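Local structure of uncharacterized protein conserved in bacteria with a cystatin-like fold (Silicibacter pomeroyi, 3FLJ) at residues S76-R81 with F94-G99; W90-Q95 with D107-N112. The protein is of unknown function but belongs to the SnoaL-like family, whose cystatin-like fold commonly encloses a small-molecule pocket between a curved sheet and its helices. All coordinates share one frame; numbering follows the deposited sequence.

Contact 1: S76-R81 with F94-G99; sequences SEFRYR and FQCKVG
Phe-78 sets CG anti to its backbone N (chi1 -173°), whereas Phe-94 places CG between N and the carbonyl carbon (chi1 63°), bringing the two rings together, slid well apart, across an antiparallel hairpin of the cystatin-like sheet. Phe-78 CE2 comes over one face of Phe-94, 3.4 Å from CD1, in an offset stack with planes 29° apart and little overlap. Tyr-80 closes in on the same aromatic group: its CD1 packs against Phe-94 CB at 3.8 Å, while Phe-78 CE1 lies over its ring, and its hydroxyl is taken by Asp-107. Cys-96 CB lies near Phe-78 CD2, with SG beside it in an oblique sulfur-aromatic contact.

The backbone ladder is broken by a beta bulge. Arg-79 pairs with Gln-95 and Ser-76 with Lys-97, each through two hydrogen bonds, but the register slips by one residue where the chain turns a corner at Glu-77. Arg-79 is pinned across this corner, since its NH1 donates to Glu-77 O (3.2 Å) in the plane of both groups. Its guanidinium is thereby stacked on the Gln-95 amide. Arg-81 meets that amide nearly perpendicular, NH1 reaching Gln-95 OE1 (3.0 Å) from above the carbonyl plane in a bent bond. Its NE forms a salt bridge with Glu-93 of its own chain, NH2 one with Glu-121 of the second subunit. Beyond the bulge, one water bridges Ser-76 OG to Gly-99 N, and a second donates to both Ser-76 OG and Gly-99 O, 2.7 Å from each.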
# COMPACT_ATOMS: atom_id res chain seq x y z
N SER A 76 -6.62 -6.27 -14.75
CA SER A 76 -6.19 -7.35 -15.63
C SER A 76 -4.80 -7.78 -15.19
O SER A 76 -4.10 -7.02 -14.50
CB SER A 76 -6.19 -6.91 -17.09
OG SER A 76 -5.43 -5.73 -17.26
N GLU A 77 -4.41 -9.00 -15.58
CA GLU A 77 -3.11 -9.60 -15.24
C GLU A 77 -2.87 -9.56 -13.71
O GLU A 77 -1.77 -9.27 -13.26
CB GLU A 77 -1.98 -8.89 -16.01
CG GLU A 77 -2.16 -8.86 -17.54
CD GLU A 77 -0.95 -8.30 -18.32
OE1 GLU A 77 0.14 -8.06 -17.74
OE2 GLU A 77 -1.09 -8.11 -19.56
N PHE A 78 -3.92 -9.82 -12.93
CA PHE A 78 -3.86 -9.70 -11.48
C PHE A 78 -3.19 -10.92 -10.87
O PHE A 78 -3.49 -12.06 -11.23
CB PHE A 78 -5.26 -9.52 -10.88
CG PHE A 78 -5.26 -9.22 -9.40
CD1 PHE A 78 -5.15 -10.26 -8.45
CD2 PHE A 78 -5.33 -7.90 -8.93
CE1 PHE A 78 -5.12 -9.99 -7.07
CE2 PHE A 78 -5.32 -7.62 -7.56
CZ PHE A 78 -5.20 -8.67 -6.62
N ARG A 79 -2.29 -10.67 -9.92
CA ARG A 79 -1.72 -11.73 -9.09
C ARG A 79 -1.13 -11.16 -7.81
O ARG A 79 -0.58 -10.05 -7.82
CB ARG A 79 -0.67 -12.60 -9.81
CG ARG A 79 0.72 -12.02 -10.08
CD ARG A 79 0.68 -10.90 -11.08
NE ARG A 79 2.03 -10.42 -11.40
CZ ARG A 79 2.34 -9.60 -12.42
NH1 ARG A 79 1.41 -9.11 -13.24
NH2 ARG A 79 3.61 -9.25 -12.60
N TYR A 80 -1.26 -11.92 -6.73
CA TYR A 80 -0.60 -11.57 -5.47
C TYR A 80 0.88 -11.94 -5.62
O TYR A 80 1.22 -12.86 -6.36
CB TYR A 80 -1.26 -12.27 -4.27
CG TYR A 80 -2.60 -11.67 -3.95
CD1 TYR A 80 -2.69 -10.44 -3.31
CD2 TYR A 80 -3.80 -12.34 -4.27
CE1 TYR A 80 -3.94 -9.85 -2.99
CE2 TYR A 80 -5.06 -11.77 -3.94
CZ TYR A 80 -5.11 -10.53 -3.30
OH TYR A 80 -6.31 -9.96 -2.98
N ARG A 81 1.74 -11.15 -4.96
CA ARG A 81 3.19 -11.36 -4.93
C ARG A 81 3.62 -11.87 -3.58
O ARG A 81 4.30 -12.90 -3.50
CB ARG A 81 3.93 -10.07 -5.28
CG ARG A 81 3.54 -9.56 -6.66
CD ARG A 81 4.52 -8.60 -7.26
NE ARG A 81 4.78 -7.41 -6.43
CZ ARG A 81 5.44 -6.32 -6.84
NH1 ARG A 81 5.90 -6.19 -8.09
NH2 ARG A 81 5.64 -5.32 -6.00
N PHE A 94 -0.02 -7.13 -4.23
CA PHE A 94 -0.37 -7.56 -5.59
C PHE A 94 0.19 -6.65 -6.68
O PHE A 94 0.59 -5.51 -6.40
CB PHE A 94 -1.89 -7.68 -5.74
CG PHE A 94 -2.65 -6.37 -5.57
CD1 PHE A 94 -2.86 -5.52 -6.67
CD2 PHE A 94 -3.18 -6.01 -4.33
CE1 PHE A 94 -3.59 -4.31 -6.53
CE2 PHE A 94 -3.92 -4.81 -4.18
CZ PHE A 94 -4.12 -3.96 -5.28
N GLN A 95 0.21 -7.19 -7.90
CA GLN A 95 0.55 -6.46 -9.12
C GLN A 95 -0.57 -6.74 -10.14
O GLN A 95 -1.14 -7.84 -10.17
CB GLN A 95 1.91 -6.86 -9.66
CG GLN A 95 2.41 -5.96 -10.80
CD GLN A 95 3.83 -6.26 -11.26
OE1 GLN A 95 4.58 -6.98 -10.61
NE2 GLN A 95 4.20 -5.69 -12.41
N CYS A 96 -0.88 -5.74 -10.95
CA CYS A 96 -1.91 -5.85 -12.00
C CYS A 96 -1.76 -4.70 -12.99
O CYS A 96 -0.75 -3.96 -12.94
CB CYS A 96 -3.32 -5.85 -11.36
SG CYS A 96 -3.70 -4.36 -10.47
N LYS A 97 -2.69 -4.62 -13.94
CA LYS A 97 -2.79 -3.50 -14.86
C LYS A 97 -4.21 -2.93 -14.86
O LYS A 97 -5.17 -3.64 -14.53
CB LYS A 97 -2.37 -3.89 -16.29
CG LYS A 97 -1.01 -4.55 -16.38
CD LYS A 97 -0.50 -4.75 -17.81
CE LYS A 97 -0.04 -3.45 -18.45
NZ LYS A 97 0.69 -3.64 -19.75
N VAL A 98 -4.31 -1.64 -15.17
CA VAL A 98 -5.57 -0.93 -15.42
C VAL A 98 -5.37 -0.49 -16.87
O VAL A 98 -4.65 0.49 -17.13
CB VAL A 98 -5.82 0.24 -14.45
CG1 VAL A 98 -7.10 0.97 -14.81
CG2 VAL A 98 -5.88 -0.27 -13.03
N GLY A 99 -5.95 -1.26 -17.80
CA GLY A 99 -5.75 -1.06 -19.23
C GLY A 99 -4.30 -1.39 -19.54
O GLY A 99 -3.83 -2.49 -19.20
O HOH W 1 -7.25 -3.76 -17.07
O HOH W 2 -4.34 -5.12 -19.69

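Contact 2: W90-Q95 with D107-N112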
# COMPACT_ATOMS: atom_id res chain seq x y z
N TRP A 90 -3.14 -8.77 8.31
CA TRP A 90 -2.51 -9.20 7.04
C TRP A 90 -2.33 -8.08 6.02
O TRP A 90 -3.11 -7.13 5.99
CB TRP A 90 -3.33 -10.33 6.40
CG TRP A 90 -3.40 -11.55 7.25
CD1 TRP A 90 -4.30 -11.81 8.22
CD2 TRP A 90 -2.49 -12.65 7.24
NE1 TRP A 90 -4.03 -13.02 8.81
CE2 TRP A 90 -2.92 -13.56 8.24
CE3 TRP A 90 -1.36 -12.97 6.47
CZ2 TRP A 90 -2.26 -14.78 8.49
CZ3 TRP A 90 -0.69 -14.18 6.72
CH2 TRP A 90 -1.16 -15.07 7.71
N ALA A 91 -1.29 -8.22 5.19
CA ALA A 91 -0.99 -7.30 4.07
C ALA A 91 -0.71 -8.19 2.86
O ALA A 91 0.27 -8.95 2.87
CB ALA A 91 0.23 -6.45 4.41
N LEU A 92 -1.62 -8.17 1.88
CA LEU A 92 -1.50 -8.96 0.65
C LEU A 92 -1.07 -8.03 -0.49
O LEU A 92 -1.87 -7.24 -1.00
CB LEU A 92 -2.79 -9.70 0.29
CG LEU A 92 -3.32 -10.78 1.24
CD1 LEU A 92 -3.91 -10.19 2.49
CD2 LEU A 92 -4.35 -11.70 0.51
N GLU A 93 0.19 -8.15 -0.88
CA GLU A 93 0.79 -7.35 -1.94
C GLU A 93 0.44 -7.96 -3.29
O GLU A 93 0.62 -9.16 -3.47
CB GLU A 93 2.30 -7.31 -1.76
CG GLU A 93 3.13 -6.60 -2.82
CD GLU A 93 4.60 -6.84 -2.59
OE1 GLU A 93 5.02 -6.84 -1.43
OE2 GLU A 93 5.33 -7.06 -3.54
N PHE A 94 -0.02 -7.13 -4.23
CA PHE A 94 -0.37 -7.56 -5.59
C PHE A 94 0.19 -6.65 -6.68
O PHE A 94 0.59 -5.51 -6.40
CB PHE A 94 -1.89 -7.68 -5.74
CG PHE A 94 -2.65 -6.37 -5.57
CD1 PHE A 94 -2.86 -5.52 -6.67
CD2 PHE A 94 -3.18 -6.01 -4.33
CE1 PHE A 94 -3.59 -4.31 -6.53
CE2 PHE A 94 -3.92 -4.81 -4.18
CZ PHE A 94 -4.12 -3.96 -5.28
N GLN A 95 0.21 -7.19 -7.90
CA GLN A 95 0.55 -6.46 -9.12
C GLN A 95 -0.57 -6.74 -10.14
O GLN A 95 -1.14 -7.84 -10.17
CB GLN A 95 1.91 -6.86 -9.66
CG GLN A 95 2.41 -5.96 -10.80
CD GLN A 95 3.83 -6.26 -11.26
OE1 GLN A 95 4.58 -6.98 -10.61
NE2 GLN A 95 4.20 -5.69 -12.41
N ASP A 107 -3.61 -5.06 -0.16
CA ASP A 107 -4.90 -5.22 0.53
C ASP A 107 -4.55 -5.35 2.01
O ASP A 107 -3.95 -6.35 2.42
CB ASP A 107 -5.65 -6.48 0.06
CG ASP A 107 -6.04 -6.44 -1.42
OD1 ASP A 107 -6.34 -5.34 -1.95
OD2 ASP A 107 -6.10 -7.51 -2.04
N LEU A 108 -4.91 -4.34 2.81
CA LEU A 108 -4.67 -4.34 4.26
C LEU A 108 -5.92 -4.93 4.90
O LEU A 108 -6.99 -4.30 4.86
CB LEU A 108 -4.40 -2.93 4.79
CG LEU A 108 -3.09 -2.29 4.32
CD1 LEU A 108 -3.09 -0.77 4.60
CD2 LEU A 108 -1.88 -2.99 4.96
N ILE A 109 -5.78 -6.12 5.47
CA ILE A 109 -6.90 -6.89 6.03
C ILE A 109 -6.81 -7.03 7.53
O ILE A 109 -5.74 -7.36 8.05
CB ILE A 109 -6.97 -8.30 5.39
CG1 ILE A 109 -7.15 -8.23 3.87
CG2 ILE A 109 -8.12 -9.15 6.01
CD1 ILE A 109 -8.41 -7.52 3.34
N THR A 110 -7.92 -6.75 8.21
CA THR A 110 -8.10 -6.98 9.65
C THR A 110 -9.27 -7.96 9.77
O THR A 110 -10.37 -7.67 9.29
CB THR A 110 -8.41 -5.70 10.43
OG1 THR A 110 -7.47 -4.69 10.05
CG2 THR A 110 -8.30 -5.97 11.95
N LEU A 111 -9.01 -9.13 10.37
CA LEU A 111 -10.03 -10.15 10.60
C LEU A 111 -10.65 -9.95 11.98
O LEU A 111 -9.99 -9.42 12.89
CB LEU A 111 -9.46 -11.57 10.48
CG LEU A 111 -8.76 -11.93 9.16
CD1 LEU A 111 -8.12 -13.33 9.24
CD2 LEU A 111 -9.70 -11.84 7.96
N ASN A 112 -11.91 -10.34 12.12
CA ASN A 112 -12.63 -10.31 13.43
C ASN A 112 -12.46 -11.67 14.14
O ASN A 112 -11.82 -12.56 13.56
CB ASN A 112 -14.11 -9.87 13.26
CG ASN A 112 -14.96 -10.83 12.41
OD1 ASN A 112 -14.63 -12.00 12.21
ND2 ASN A 112 -16.06 -10.31 11.91
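Asp-107, with CG turned beside its own backbone N (chi1 -64°), brings its carboxylate up to the Phe-94 ring, OD1 lying 3.3 Å from CE2, the two side chains crossing at about a right angle and their planes 36° apart. This is the close-packed end of an antiparallel hairpin ladder in which Leu-92 pairs with Asp-107 and Trp-90 with Ile-109, two backbone hydrogen bonds to each pair. The acid is buried: OD2 is held by the hydroxyl of Tyr-80, and OD1 faces an unidentified bound molecule, consistent with a place on the pocket wall. Shortening this side chain to that of an alanine is likely to leave the Tyr-80 hydroxyl without its partner and a gap beside the Phe-94 ring.

On the same face Leu-92 CD1 rests on Ile-109 CG1 at 4.0 Å. Packing between the strands slackens toward the hairpin's far end, where Trp-90 NE1 merely grazes Leu-111 CD1 (4.1 Å) and bonds instead to Gly-87 O. Beyond it the partly exposed Asn-112 leaves the strand.

The opposite face, with Ala-91 CB against Leu-108 CD2 at 4.1 Å, is sparsely filled from within the hairpin and belongs to the dimer interface, where Ala-91 meets Ala-91 of the second subunit. Helix 22-31 lies across the face of Trp-90, Leu-92 and Ile-109, while strand 117-125 flanks strand 101-111, its Phe-120 touching Asp-107 and Ile-109.

Following helix 61-74, the chain enters contact 1 at 76-81, runs up strand 78-86, turns, and returns down strand 89-98, passing first through 90-95 of contact 2 and then through 94-99, which closes the first hairpin. The next turn leads into strand 101-111, where 107-112 closes the second. The contacts thus interlock rather than nest: contact 2 opens inside the span of contact 1 and ends beyond it, with Phe-94 and Gln-95 common to both. Strand 89-98 is the central strand of this three-stranded meander. Tyr-80 ties its outer strands together by reaching across it to Asp-107, its CE1 packing on Leu-92 CB (3.5 Å) on the way.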